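Local coordinates for L protein (CAS virus, PDB 5MV0) that probably supplies the endonuclease domain that cleaves capped host RNAs during cap-snatching by the viral polymerase, at residues P22-Q27 / R45-E50. Residues are numbered along the deposited sequence; the frame is centred on the assembly and turned at random. Where two conformers were deposited one is given.
Sequences PDLYKQ and RATIHE
Leu-24 and Thr-47 meet where a short 3-10 turn, residues 22-27, is laid against the helical segment 45-50, a worked example of how a connection between helices is fastened by a few branched side chains. The apolar part is a fork. Leu-24 divides its two methyls between successive helix residues: CD2 runs past Thr-47 CG2 at 3.6 Å, the two branches pointing opposite ways, while CD1 comes equally close, 3.6 Å, to Ile-48 CG1, the chains roughly perpendicular. Ile-17 and Leu-18 of helix 4-20 also pack on Leu-24, and Ile-17 touches Ile-48 as well.

Thr-47 presents its methyl because CG2 is anti to the backbone N, with OG1 (chi1 -60°) turned to Arg-43 O, its hydrogen-bond partner one helical turn back. That methyl lies off one face of the Gln-27 amide, displaced to the OE1 side. Gln-27 was deposited in two conformers; the 3.2 Å between OE1 and Thr-47 CG2 in one of them, and that oxygen's lack of a polar partner, are therefore doubtful.

The polar part runs through water. Gln-27 NE2 donates to it at 3.2 Å, and the water donates onward to Glu-50 OE1 at 3.0 Å; the same carboxylate oxygen is hydrogen-bonded to His-61. Within the turn, Lys-26 NZ folds back onto Asp-23 O, 3.0 Å away and on a lone pair. The arrangement is a 3-10 linker packed on a helix in the arenavirus cap-snatching domain (PDDEXK clan), where the connection after helix 4-20 meets the middle of helix 34-57.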
loop_
_atom_site.group_PDB
_atom_site.type_symbol
_atom_site.label_atom_id
_atom_site.label_comp_id
_atom_site.label_asym_id
_atom_site.label_seq_id
_atom_site.Cartn_x
_atom_site.Cartn_y
_atom_site.Cartn_z
ATOM N N PRO B 22 3.504 2.022 0.261
ATOM C CA PRO B 22 2.407 2.916 -0.146
ATOM C C PRO B 22 2.843 4.284 -0.632
ATOM O O PRO B 22 2.006 5.002 -1.197
ATOM C CB PRO B 22 1.557 3.033 1.135
ATOM C CG PRO B 22 1.894 1.809 1.924
ATOM C CD PRO B 22 3.366 1.582 1.659
ATOM N N ASP B 23 4.101 4.689 -0.430
ATOM C CA ASP B 23 4.580 5.908 -1.082
ATOM C C ASP B 23 4.472 5.822 -2.599
ATOM O O ASP B 23 4.444 6.856 -3.273
ATOM C CB ASP B 23 6.033 6.199 -0.705
ATOM C CG ASP B 23 6.176 6.716 0.711
ATOM O OD1 ASP B 23 5.175 7.203 1.276
ATOM O OD2 ASP B 23 7.296 6.635 1.256
ATOM N N LEU B 24 4.421 4.610 -3.152
ATOM C CA LEU B 24 4.287 4.462 -4.594
ATOM C C LEU B 24 2.859 4.686 -5.076
ATOM O O LEU B 24 2.654 4.866 -6.286
ATOM C CB LEU B 24 4.756 3.067 -5.015
ATOM C CG LEU B 24 6.220 2.708 -4.742
ATOM C CD1 LEU B 24 6.419 1.202 -4.845
ATOM C CD2 LEU B 24 7.106 3.426 -5.733
ATOM N N TYR B 25 1.874 4.652 -4.162
ATOM C CA TYR B 25 0.469 4.732 -4.568
ATOM C C TYR B 25 0.204 5.973 -5.412
ATOM O O TYR B 25 -0.546 5.919 -6.397
ATOM C CB TYR B 25 -0.445 4.733 -3.336
ATOM C CG TYR B 25 -1.865 5.180 -3.650
ATOM C CD1 TYR B 25 -2.292 6.472 -3.350
ATOM C CD2 TYR B 25 -2.766 4.317 -4.273
ATOM C CE1 TYR B 25 -3.580 6.892 -3.644
ATOM C CE2 TYR B 25 -4.057 4.730 -4.574
ATOM C CZ TYR B 25 -4.453 6.014 -4.258
ATOM O OH TYR B 25 -5.720 6.433 -4.569
ATOM N N LYS B 26 0.804 7.103 -5.042
ATOM C CA LYS B 26 0.450 8.347 -5.730
ATOM C C LYS B 26 1.018 8.408 -7.139
ATOM O O LYS B 26 0.565 9.222 -7.946
ATOM C CB LYS B 26 0.914 9.562 -4.926
ATOM C CG LYS B 26 2.373 9.539 -4.494
ATOM C CD LYS B 26 2.683 10.737 -3.595
ATOM C CE LYS B 26 4.080 10.639 -2.993
ATOM N NZ LYS B 26 4.169 9.514 -2.001
ATOM N N GLN B 27 1.978 7.552 -7.459
ATOM C CA GLN B 27 2.615 7.512 -8.763
ATOM C C GLN B 27 2.126 6.360 -9.624
ATOM O O GLN B 27 2.659 6.144 -10.715
ATOM C CB GLN B 27 4.128 7.402 -8.598
ATOM C CG GLN B 27 4.785 8.632 -8.042
ATOM C CD GLN B 27 6.278 8.502 -8.093
ATOM O OE1 GLN B 27 6.874 7.788 -7.281
ATOM N NE2 GLN B 27 6.901 9.163 -9.070
ATOM N N ARG B 45 7.804 -0.638 -12.048
ATOM C CA ARG B 45 9.115 -1.268 -11.918
ATOM C C ARG B 45 10.231 -0.222 -11.876
ATOM O O ARG B 45 11.117 -0.266 -11.005
ATOM C CB ARG B 45 9.298 -2.244 -13.075
ATOM C CG ARG B 45 10.655 -2.858 -13.234
ATOM C CD ARG B 45 10.567 -3.935 -14.321
ATOM N NE ARG B 45 11.859 -4.554 -14.566
ATOM C CZ ARG B 45 12.750 -4.093 -15.436
ATOM N NH1 ARG B 45 12.487 -3.004 -16.154
ATOM N NH2 ARG B 45 13.907 -4.715 -15.583
ATOM N N ALA B 46 10.185 0.744 -12.800
ATOM C CA ALA B 46 11.188 1.804 -12.830
ATOM C C ALA B 46 11.085 2.707 -11.607
ATOM O O ALA B 46 12.109 3.156 -11.077
ATOM C CB ALA B 46 11.045 2.628 -14.115
ATOM N N THR B 47 9.858 2.994 -11.150
ATOM C CA THR B 47 9.675 3.885 -10.000
ATOM C C THR B 47 10.174 3.242 -8.707
ATOM O O THR B 47 10.705 3.935 -7.828
ATOM C CB THR B 47 8.198 4.276 -9.858
ATOM O OG1 THR B 47 7.767 4.961 -11.036
ATOM C CG2 THR B 47 8.008 5.200 -8.695
ATOM N N ILE B 48 9.977 1.928 -8.554
ATOM C CA ILE B 48 10.522 1.213 -7.397
ATOM C C ILE B 48 12.048 1.344 -7.357
ATOM O O ILE B 48 12.651 1.629 -6.307
ATOM C CB ILE B 48 10.070 -0.262 -7.432
ATOM C CG1 ILE B 48 8.537 -0.349 -7.266
ATOM C CG2 ILE B 48 10.791 -1.083 -6.364
ATOM C CD1 ILE B 48 7.954 -1.744 -7.534
ATOM N N HIS B 49 12.694 1.134 -8.501
ATOM C CA HIS B 49 14.139 1.327 -8.596
ATOM C C HIS B 49 14.549 2.732 -8.158
ATOM O O HIS B 49 15.476 2.892 -7.350
ATOM C CB HIS B 49 14.590 1.057 -10.029
ATOM C CG HIS B 49 16.063 1.179 -10.240
ATOM N ND1 HIS B 49 16.980 0.410 -9.556
ATOM C CD2 HIS B 49 16.777 1.957 -11.090
ATOM C CE1 HIS B 49 18.199 0.713 -9.971
ATOM N NE2 HIS B 49 18.103 1.645 -10.906
ATOM N N GLU B 50 13.886 3.767 -8.703
ATOM C CA GLU B 50 14.189 5.148 -8.318
ATOM C C GLU B 50 14.025 5.351 -6.826
ATOM O O GLU B 50 14.865 5.977 -6.176
ATOM C CB GLU B 50 13.270 6.144 -9.032
ATOM C CG GLU B 50 13.403 6.272 -10.522
ATOM C CD GLU B 50 12.206 7.041 -11.109
ATOM O OE1 GLU B 50 11.386 7.587 -10.323
ATOM O OE2 GLU B 50 12.075 7.083 -12.347
HETATM O O HOH W 1 9.526 9.953 -10.708
#